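Local coordinates for protein alpha-fucosidase (Bifidobacterium bifidum, PDB 2EAB) that is a 1,2-alpha-L-fucosidase, probably removing terminal alpha-1,2-linked L-fucose from glycans, seen here as the family 95 glycoside hydrolase part of a larger protein, at residues Q718-G726 / D759-G768; Q367-V375 / Y742-M753. All coordinates share one frame; numbering follows the deposited sequence.

Contact 1 of 2, residues Q718-G726 / D759-G768; sequences QSNTGWAIG and DYHAPFQIDG
Thr-721 meets the loop at Tyr-760 and His-761 with its whole side chain. Its CB sits 3.4 Å from Tyr-760 O, with His-761 O just as near. Beyond it the two branches part: OG1, placed between the backbone N and the carbonyl carbon (chi1 59°), gives a 2.6 Å hydrogen bond to His-761 O, coming in 31° off the carbonyl plane, while CG2 rests more loosely beside the same oxygen. A valine here would probably leave His-761 O without this donor. The next residue, Gly-722, adds a weak bond from its N to Tyr-760 O, and its positive phi and closeness to His-761 CA suit a glycine. Its CA lies 3.4 Å from OD2 of Asp-759, whose OD1 is hydrogen-bonded to Gln-748 of helix 738-751.

Further on, waters join the two sides. Water 1 accepts from Trp-723 N at 2.9 Å and donates to Asp-767 OD1 at 2.8 Å. Water 2 takes the indole proton of Trp-723 NE1 and also bonds to His-761 NE2, the two rings lying obliquely side by side. His-761 ND1 donates to Ala-762 O, which helps fix the imidazole's rotation.

Within the (alpha/alpha)6-barrel catalytic domain of family 95, the contact thus sets the start of helix 722-734 against the loop leading into helix 767-780, with helix 424-428 touching both Trp-723 and Asp-767.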
loop_
_atom_site.group_PDB
_atom_site.type_symbol
_atom_site.label_atom_id
_atom_site.label_comp_id
_atom_site.label_asym_id
_atom_site.label_seq_id
_atom_site.Cartn_x
_atom_site.Cartn_y
_atom_site.Cartn_z
ATOM N N GLN A 718 20.323 -10.258 8.769
ATOM C CA GLN A 718 19.900 -11.058 7.626
ATOM C C GLN A 718 19.083 -10.266 6.619
ATOM O O GLN A 718 18.273 -9.405 6.980
ATOM C CB GLN A 718 19.116 -12.291 8.085
ATOM C CG GLN A 718 19.922 -13.256 8.946
ATOM C CD GLN A 718 21.159 -13.788 8.238
ATOM O OE1 GLN A 718 22.287 -13.416 8.566
ATOM N NE2 GLN A 718 20.950 -14.649 7.253
ATOM N N SER A 719 19.303 -10.579 5.348
ATOM C CA SER A 719 18.504 -10.028 4.272
ATOM C C SER A 719 17.103 -10.628 4.293
ATOM O O SER A 719 16.874 -11.708 4.847
ATOM C CB SER A 719 19.168 -10.321 2.926
ATOM O OG SER A 719 18.440 -9.737 1.861
ATOM N N ASN A 720 16.162 -9.899 3.710
ATOM C CA ASN A 720 14.864 -10.456 3.376
ATOM C C ASN A 720 14.300 -9.692 2.187
ATOM O O ASN A 720 14.979 -8.845 1.603
ATOM C CB ASN A 720 13.913 -10.454 4.580
ATOM C CG ASN A 720 13.043 -11.695 4.632
ATOM O OD1 ASN A 720 12.237 -11.946 3.730
ATOM N ND2 ASN A 720 13.199 -12.479 5.693
ATOM N N THR A 721 13.064 -10.004 1.822
ATOM C CA THR A 721 12.485 -9.522 0.581
ATOM C C THR A 721 11.045 -9.090 0.793
ATOM O O THR A 721 10.430 -9.404 1.822
ATOM C CB THR A 721 12.471 -10.632 -0.482
ATOM O OG1 THR A 721 11.714 -11.737 0.026
ATOM C CG2 THR A 721 13.889 -11.100 -0.835
ATOM N N GLY A 722 10.515 -8.373 -0.191
ATOM C CA GLY A 722 9.097 -8.040 -0.246
ATOM C C GLY A 722 8.548 -7.440 1.032
ATOM O O GLY A 722 9.167 -6.560 1.638
ATOM N N TRP A 723 7.384 -7.927 1.453
ATOM C CA TRP A 723 6.708 -7.362 2.622
ATOM C C TRP A 723 7.546 -7.525 3.888
ATOM O O TRP A 723 7.467 -6.698 4.802
ATOM C CB TRP A 723 5.300 -7.960 2.824
ATOM C CG TRP A 723 5.304 -9.440 3.061
ATOM C CD1 TRP A 723 5.095 -10.416 2.132
ATOM C CD2 TRP A 723 5.543 -10.115 4.305
ATOM N NE1 TRP A 723 5.194 -11.654 2.716
ATOM C CE2 TRP A 723 5.471 -11.498 4.048
ATOM C CE3 TRP A 723 5.814 -9.681 5.613
ATOM C CZ2 TRP A 723 5.665 -12.454 5.044
ATOM C CZ3 TRP A 723 6.012 -10.630 6.603
ATOM C CH2 TRP A 723 5.931 -12.003 6.314
ATOM N N ALA A 724 8.347 -8.586 3.960
ATOM C CA ALA A 724 9.101 -8.861 5.181
ATOM C C ALA A 724 10.182 -7.814 5.413
ATOM O O ALA A 724 10.318 -7.289 6.517
ATOM C CB ALA A 724 9.683 -10.262 5.160
ATOM N N ILE A 725 10.937 -7.487 4.370
ATOM C CA ILE A 725 11.940 -6.436 4.504
ATOM C C ILE A 725 11.279 -5.065 4.727
ATOM O O ILE A 725 11.761 -4.271 5.538
ATOM C CB ILE A 725 12.994 -6.440 3.352
ATOM C CG1 ILE A 725 14.235 -5.634 3.751
ATOM C CG2 ILE A 725 12.411 -5.931 2.039
ATOM C CD1 ILE A 725 15.006 -6.231 4.903
ATOM N N GLY A 726 10.166 -4.810 4.044
ATOM C CA GLY A 726 9.416 -3.568 4.260
ATOM C C GLY A 726 8.979 -3.411 5.706
ATOM O O GLY A 726 9.155 -2.344 6.306
ATOM N N ASP A 759 10.186 -3.644 -6.385
ATOM C CA ASP A 759 10.422 -4.521 -5.246
ATOM C C ASP A 759 10.030 -5.942 -5.605
ATOM O O ASP A 759 9.041 -6.165 -6.315
ATOM C CB ASP A 759 9.595 -4.044 -4.050
ATOM C CG ASP A 759 9.629 -5.006 -2.880
ATOM O OD1 ASP A 759 10.583 -4.960 -2.087
ATOM O OD2 ASP A 759 8.670 -5.807 -2.731
ATOM N N TYR A 760 10.791 -6.898 -5.087
ATOM C CA TYR A 760 10.456 -8.286 -5.317
ATOM C C TYR A 760 10.465 -9.158 -4.081
ATOM O O TYR A 760 11.175 -8.897 -3.108
ATOM C CB TYR A 760 11.267 -8.887 -6.469
ATOM C CG TYR A 760 12.723 -9.244 -6.236
ATOM C CD1 TYR A 760 13.081 -10.460 -5.653
ATOM C CD2 TYR A 760 13.748 -8.407 -6.683
ATOM C CE1 TYR A 760 14.418 -10.819 -5.490
ATOM C CE2 TYR A 760 15.089 -8.765 -6.531
ATOM C CZ TYR A 760 15.410 -9.967 -5.929
ATOM O OH TYR A 760 16.725 -10.348 -5.770
ATOM N N HIS A 761 9.644 -10.200 -4.167
ATOM C CA HIS A 761 9.429 -11.165 -3.105
ATOM C C HIS A 761 10.353 -12.412 -3.167
ATOM O O HIS A 761 10.765 -12.874 -2.113
ATOM C CB HIS A 761 7.931 -11.525 -3.059
ATOM C CG HIS A 761 7.554 -12.523 -2.009
ATOM N ND1 HIS A 761 7.702 -13.882 -2.187
ATOM C CD2 HIS A 761 6.976 -12.363 -0.794
ATOM C CE1 HIS A 761 7.258 -14.513 -1.114
ATOM N NE2 HIS A 761 6.809 -13.616 -0.255
ATOM N N ALA A 762 10.680 -13.003 -4.326
ATOM C CA ALA A 762 10.134 -12.776 -5.661
ATOM C C ALA A 762 8.759 -13.446 -5.768
ATOM O O ALA A 762 8.415 -14.283 -4.933
ATOM C CB ALA A 762 11.085 -13.379 -6.693
ATOM N N PRO A 763 7.963 -13.097 -6.798
ATOM C CA PRO A 763 8.183 -12.158 -7.888
ATOM C C PRO A 763 7.914 -10.710 -7.466
ATOM O O PRO A 763 7.834 -10.411 -6.267
ATOM C CB PRO A 763 7.162 -12.622 -8.925
ATOM C CG PRO A 763 6.010 -13.071 -8.094
ATOM C CD PRO A 763 6.644 -13.755 -6.910
ATOM N N PHE A 764 7.790 -9.824 -8.449
ATOM C CA PHE A 764 7.435 -8.425 -8.208
ATOM C C PHE A 764 6.233 -8.331 -7.281
ATOM O O PHE A 764 5.196 -8.950 -7.544
ATOM C CB PHE A 764 7.127 -7.734 -9.543
ATOM C CG PHE A 764 6.309 -6.461 -9.429
ATOM C CD1 PHE A 764 6.669 -5.429 -8.566
ATOM C CD2 PHE A 764 5.201 -6.288 -10.243
ATOM C CE1 PHE A 764 5.906 -4.257 -8.498
ATOM C CE2 PHE A 764 4.444 -5.121 -10.191
ATOM C CZ PHE A 764 4.792 -4.105 -9.314
ATOM N N GLN A 765 6.402 -7.564 -6.203
ATOM C CA GLN A 765 5.342 -7.227 -5.257
ATOM C C GLN A 765 5.559 -5.772 -4.883
ATOM O O GLN A 765 6.637 -5.405 -4.412
ATOM C CB GLN A 765 5.429 -8.111 -4.009
ATOM C CG GLN A 765 5.036 -9.563 -4.252
ATOM C CD GLN A 765 3.563 -9.722 -4.562
ATOM O OE1 GLN A 765 3.167 -9.888 -5.721
ATOM N NE2 GLN A 765 2.744 -9.671 -3.530
ATOM N N ILE A 766 4.555 -4.936 -5.108
ATOM C CA ILE A 766 4.727 -3.496 -4.921
ATOM C C ILE A 766 4.799 -3.079 -3.448
ATOM O O ILE A 766 5.320 -2.003 -3.118
ATOM C CB ILE A 766 3.623 -2.713 -5.668
ATOM C CG1 ILE A 766 4.094 -1.299 -6.025
ATOM C CG2 ILE A 766 2.300 -2.736 -4.891
ATOM C CD1 ILE A 766 3.215 -0.598 -7.049
ATOM N N ASP A 767 4.291 -3.937 -2.564
ATOM C CA ASP A 767 4.256 -3.630 -1.136
ATOM C C ASP A 767 5.575 -3.055 -0.624
ATOM O O ASP A 767 5.596 -1.973 -0.024
ATOM C CB ASP A 767 3.786 -4.830 -0.289
ATOM C CG ASP A 767 4.407 -6.165 -0.708
ATOM O OD1 ASP A 767 5.615 -6.248 -1.006
ATOM O OD2 ASP A 767 3.660 -7.166 -0.703
ATOM N N GLY A 768 6.678 -3.749 -0.905
ATOM C CA GLY A 768 7.997 -3.323 -0.440
ATOM C C GLY A 768 8.476 -1.997 -1.001
ATOM O O GLY A 768 9.279 -1.319 -0.364
HETATM O O HOH W 1 6.117 -9.050 -0.892
HETATM O O HOH W 2 4.553 -14.131 1.472
#

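Contact 2 of 2, residues Q367-V375 / Y742-M753; sequences QKRELETLV and YQLVELQLKNAM
Tyr-742 points its hydroxyl into a cluster of three charged side chains from segment 367-375 of helix 365-386, each crossing the tyrosine at about a right angle. Glu-372 comes in at the ring edge, its carboxylate turned 78° from the ring plane, and its OE2 receives the phenol proton on the syn side, somewhat out of the carboxylate plane, at 2.6 Å from Tyr-742 OH. Tyr-742 OH in turn accepts from Lys-368 NZ at 3.1 Å, near the plane of the ring, and weakly from Arg-369 NH1, whose guanidinium stands almost perpendicular to the ring. One hydroxyl is therefore gripped by three groups, which fixes its direction.

Lys-368 bends at its third torsion (chi3 74°), carrying NZ over to Glu-746 OE2 for a 2.7 Å salt bridge that meets the oxygen nearly along its C-O axis. Arg-369 NH1 also forms a salt bridge with Glu-372 OE1 within its own helix, with weak hydrogen-bond geometry. Glu-372 has further partners in Tyr-358 and Trp-809, so its buried carboxylate is well satisfied and would probably stay ionised.

Beside the polar cluster, Leu-371 and Leu-749 reach toward each other tip to tip, Leu-371 CG being 3.8 Å from Leu-749 CD2. That methyl also lies 3.7 Å from Glu-372 CG, while Val-375 slides past Leu-749 in the opposite direction.

With segment axes 11.0 Å apart and crossing at 85°, this is a nearly perpendicular helix pair, polar at one end and apolar at the other, within the (alpha/alpha)6-barrel catalytic domain of family 95 glycoside hydrolases.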
loop_
_atom_site.group_PDB
_atom_site.type_symbol
_atom_site.label_atom_id
_atom_site.label_comp_id
_atom_site.label_asym_id
_atom_site.label_seq_id
_atom_site.Cartn_x
_atom_site.Cartn_y
_atom_site.Cartn_z
ATOM N N GLN A 367 26.593 7.843 -5.369
ATOM C CA GLN A 367 25.815 6.826 -6.077
ATOM C C GLN A 367 24.915 6.015 -5.149
ATOM O O GLN A 367 23.769 5.713 -5.502
ATOM C CB GLN A 367 26.738 5.913 -6.879
ATOM C CG GLN A 367 27.304 6.590 -8.120
ATOM C CD GLN A 367 28.426 5.804 -8.774
ATOM O OE1 GLN A 367 28.969 4.868 -8.194
ATOM N NE2 GLN A 367 28.784 6.197 -9.994
ATOM N N LYS A 368 25.419 5.668 -3.968
ATOM C CA LYS A 368 24.579 5.020 -2.956
ATOM C C LYS A 368 23.397 5.914 -2.591
ATOM O O LYS A 368 22.259 5.451 -2.522
ATOM C CB LYS A 368 25.373 4.658 -1.698
ATOM C CG LYS A 368 26.337 3.489 -1.875
ATOM C CD LYS A 368 26.894 3.015 -0.542
ATOM C CE LYS A 368 25.856 2.230 0.261
ATOM N NZ LYS A 368 26.333 1.921 1.632
ATOM N N ARG A 369 23.662 7.198 -2.373
ATOM C CA ARG A 369 22.591 8.139 -2.069
ATOM C C ARG A 369 21.632 8.299 -3.246
ATOM O O ARG A 369 20.430 8.475 -3.042
ATOM C CB ARG A 369 23.152 9.492 -1.620
ATOM C CG ARG A 369 24.079 9.436 -0.395
ATOM C CD ARG A 369 23.449 8.774 0.841
ATOM N NE ARG A 369 24.476 8.494 1.848
ATOM C CZ ARG A 369 24.948 7.285 2.156
ATOM N NH1 ARG A 369 24.481 6.190 1.568
ATOM N NH2 ARG A 369 25.890 7.165 3.079
ATOM N N GLU A 370 22.149 8.220 -4.472
ATOM C CA GLU A 370 21.277 8.245 -5.649
ATOM C C GLU A 370 20.289 7.079 -5.654
ATOM O O GLU A 370 19.089 7.294 -5.825
ATOM C CB GLU A 370 22.066 8.288 -6.962
ATOM C CG GLU A 370 21.148 8.300 -8.191
ATOM C CD GLU A 370 21.876 8.440 -9.517
ATOM O OE1 GLU A 370 23.114 8.616 -9.520
ATOM O OE2 GLU A 370 21.198 8.370 -10.563
ATOM N N LEU A 371 20.782 5.859 -5.464
ATOM C CA LEU A 371 19.886 4.700 -5.479
ATOM C C LEU A 371 18.887 4.740 -4.322
ATOM O O LEU A 371 17.697 4.478 -4.511
ATOM C CB LEU A 371 20.659 3.376 -5.488
ATOM C CG LEU A 371 19.790 2.138 -5.761
ATOM C CD1 LEU A 371 19.110 2.213 -7.124
ATOM C CD2 LEU A 371 20.584 0.852 -5.638
ATOM N N GLU A 372 19.364 5.098 -3.133
ATOM C CA GLU A 372 18.500 5.167 -1.956
ATOM C C GLU A 372 17.391 6.207 -2.124
ATOM O O GLU A 372 16.218 5.927 -1.844
ATOM C CB GLU A 372 19.340 5.426 -0.700
ATOM C CG GLU A 372 20.236 4.239 -0.351
ATOM C CD GLU A 372 21.469 4.598 0.463
ATOM O OE1 GLU A 372 21.561 5.733 0.989
ATOM O OE2 GLU A 372 22.354 3.721 0.578
ATOM N N THR A 373 17.745 7.396 -2.600
ATOM C CA THR A 373 16.731 8.430 -2.807
ATOM C C THR A 373 15.827 8.148 -4.007
ATOM O O THR A 373 14.652 8.506 -3.986
ATOM C CB THR A 373 17.326 9.857 -2.886
ATOM O OG1 THR A 373 18.269 9.939 -3.963
ATOM C CG2 THR A 373 17.997 10.244 -1.574
ATOM N N LEU A 374 16.355 7.495 -5.041
ATOM C CA LEU A 374 15.514 7.101 -6.168
ATOM C C LEU A 374 14.456 6.089 -5.760
ATOM O O LEU A 374 13.292 6.238 -6.125
ATOM C CB LEU A 374 16.341 6.540 -7.325
ATOM C CG LEU A 374 17.025 7.519 -8.279
ATOM C CD1 LEU A 374 17.845 6.745 -9.305
ATOM C CD2 LEU A 374 16.026 8.448 -8.971
ATOM N N VAL A 375 14.860 5.069 -5.013
ATOM C CA VAL A 375 13.901 4.069 -4.533
ATOM C C VAL A 375 12.849 4.735 -3.637
ATOM O O VAL A 375 11.652 4.467 -3.773
ATOM C CB VAL A 375 14.598 2.888 -3.825
ATOM C CG1 VAL A 375 13.573 1.960 -3.172
ATOM C CG2 VAL A 375 15.464 2.120 -4.827
ATOM N N TYR A 742 18.934 1.523 8.503
ATOM C CA TYR A 742 19.631 1.795 7.256
ATOM C C TYR A 742 20.232 0.530 6.639
ATOM O O TYR A 742 20.177 0.333 5.426
ATOM C CB TYR A 742 20.721 2.860 7.438
ATOM C CG TYR A 742 21.551 2.999 6.197
ATOM C CD1 TYR A 742 21.030 3.611 5.060
ATOM C CD2 TYR A 742 22.831 2.457 6.130
ATOM C CE1 TYR A 742 21.771 3.708 3.894
ATOM C CE2 TYR A 742 23.585 2.551 4.970
ATOM C CZ TYR A 742 23.047 3.172 3.855
ATOM O OH TYR A 742 23.781 3.259 2.699
ATOM N N GLN A 743 20.808 -0.320 7.482
ATOM C CA GLN A 743 21.379 -1.576 7.003
ATOM C C GLN A 743 20.318 -2.451 6.326
ATOM O O GLN A 743 20.615 -3.159 5.360
ATOM C CB GLN A 743 22.053 -2.331 8.139
ATOM C CG GLN A 743 23.410 -1.800 8.546
ATOM C CD GLN A 743 24.026 -2.662 9.624
ATOM O OE1 GLN A 743 24.999 -3.375 9.387
ATOM N NE2 GLN A 743 23.440 -2.628 10.809
ATOM N N LEU A 744 19.083 -2.387 6.826
ATOM C CA LEU A 744 17.974 -3.107 6.203
ATOM C C LEU A 744 17.561 -2.486 4.869
ATOM O O LEU A 744 17.223 -3.210 3.934
ATOM C CB LEU A 744 16.785 -3.235 7.161
ATOM C CG LEU A 744 17.033 -4.177 8.345
ATOM C CD1 LEU A 744 16.021 -3.905 9.433
ATOM C CD2 LEU A 744 17.008 -5.655 7.939
ATOM N N VAL A 745 17.599 -1.157 4.774
ATOM C CA VAL A 745 17.387 -0.482 3.492
ATOM C C VAL A 745 18.438 -0.943 2.475
ATOM O O VAL A 745 18.106 -1.280 1.340
ATOM C CB VAL A 745 17.405 1.061 3.636
ATOM C CG1 VAL A 745 17.393 1.736 2.267
ATOM C CG2 VAL A 745 16.217 1.541 4.464
ATOM N N GLU A 746 19.700 -0.987 2.903
ATOM C CA GLU A 746 20.792 -1.469 2.055
ATOM C C GLU A 746 20.507 -2.874 1.551
ATOM O O GLU A 746 20.695 -3.169 0.370
ATOM C CB GLU A 746 22.096 -1.516 2.839
ATOM C CG GLU A 746 22.820 -0.216 3.020
ATOM C CD GLU A 746 24.170 -0.435 3.680
ATOM O OE1 GLU A 746 24.219 -1.106 4.734
ATOM O OE2 GLU A 746 25.187 0.052 3.140
ATOM N N LEU A 747 20.062 -3.736 2.459
ATOM C CA LEU A 747 19.774 -5.119 2.105
ATOM C C LEU A 747 18.596 -5.238 1.145
ATOM O O LEU A 747 18.625 -6.080 0.246
ATOM C CB LEU A 747 19.570 -5.979 3.351
ATOM C CG LEU A 747 20.844 -6.275 4.156
ATOM C CD1 LEU A 747 20.514 -6.830 5.534
ATOM C CD2 LEU A 747 21.785 -7.215 3.400
ATOM N N GLN A 748 17.570 -4.401 1.319
ATOM C CA GLN A 748 16.454 -4.379 0.375
ATOM C C GLN A 748 16.928 -3.994 -1.024
ATOM O O GLN A 748 16.554 -4.627 -2.012
ATOM C CB GLN A 748 15.338 -3.436 0.828
ATOM C CG GLN A 748 14.150 -3.453 -0.140
ATOM C CD GLN A 748 13.037 -2.501 0.236
ATOM O OE1 GLN A 748 13.269 -1.457 0.840
ATOM N NE2 GLN A 748 11.811 -2.852 -0.141
ATOM N N LEU A 749 17.761 -2.962 -1.103
ATOM C CA LEU A 749 18.261 -2.502 -2.391
ATOM C C LEU A 749 19.140 -3.557 -3.059
ATOM O O LEU A 749 19.083 -3.729 -4.270
ATOM C CB LEU A 749 18.991 -1.159 -2.249
ATOM C CG LEU A 749 18.110 0.087 -2.433
ATOM C CD1 LEU A 749 16.851 0.063 -1.558
ATOM C CD2 LEU A 749 18.897 1.353 -2.167
ATOM N N LYS A 750 19.922 -4.280 -2.266
ATOM C CA LYS A 750 20.820 -5.302 -2.812
ATOM C C LYS A 750 20.114 -6.604 -3.195
ATOM O O LYS A 750 20.530 -7.285 -4.138
ATOM C CB LYS A 750 21.950 -5.611 -1.830
ATOM C CG LYS A 750 22.959 -4.491 -1.686
ATOM C CD LYS A 750 23.974 -4.804 -0.602
ATOM C CE LYS A 750 24.910 -3.633 -0.399
ATOM N NZ LYS A 750 25.916 -3.911 0.657
ATOM N N ASN A 751 19.044 -6.937 -2.477
ATOM C CA ASN A 751 18.457 -8.275 -2.554
ATOM C C ASN A 751 16.970 -8.341 -2.898
ATOM O O ASN A 751 16.411 -9.435 -2.967
ATOM C CB ASN A 751 18.696 -9.021 -1.239
ATOM C CG ASN A 751 20.166 -9.193 -0.927
ATOM O OD1 ASN A 751 20.890 -9.881 -1.646
ATOM N ND2 ASN A 751 20.618 -8.566 0.152
ATOM N N ALA A 752 16.331 -7.196 -3.111
ATOM C CA ALA A 752 14.880 -7.182 -3.325
ATOM C C ALA A 752 14.409 -6.110 -4.309
ATOM O O ALA A 752 13.234 -5.726 -4.307
ATOM C CB ALA A 752 14.135 -7.074 -1.987
ATOM N N MET A 753 15.318 -5.647 -5.167
ATOM C CA MET A 753 14.971 -4.685 -6.203
ATOM C C MET A 753 15.407 -5.176 -7.575
ATOM O O MET A 753 16.565 -5.559 -7.763
ATOM C CB MET A 753 15.628 -3.334 -5.917
ATOM C CG MET A 753 15.054 -2.618 -4.713
ATOM S SD MET A 753 13.442 -1.917 -5.094
ATOM C CE MET A 753 13.966 -0.341 -5.719
#

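How the contacts relate
Helix 738-751 ties the two contacts together: it lies in the chain between the two segments of contact 1 and supplies one side of contact 2, and the contact centres are about 12 Å apart. Ala-752 O probably accepts from Tyr-760 N at 2.8 Å, and Gln-748 NE2 probably donates to Gly-768 O at 3.0 Å while also holding Asp-759 OD1. In contact 1 the Asp-767 side chain is about 3 Å from a bound 1,2-ethanediol, probably from the crystallisation liquor though such molecules can mark pockets, and about 11 Å from that of calcium-binding Ser-386. Contact 2 is remote from the annotated sites, yet its helix 365-386 ends at Ser-386.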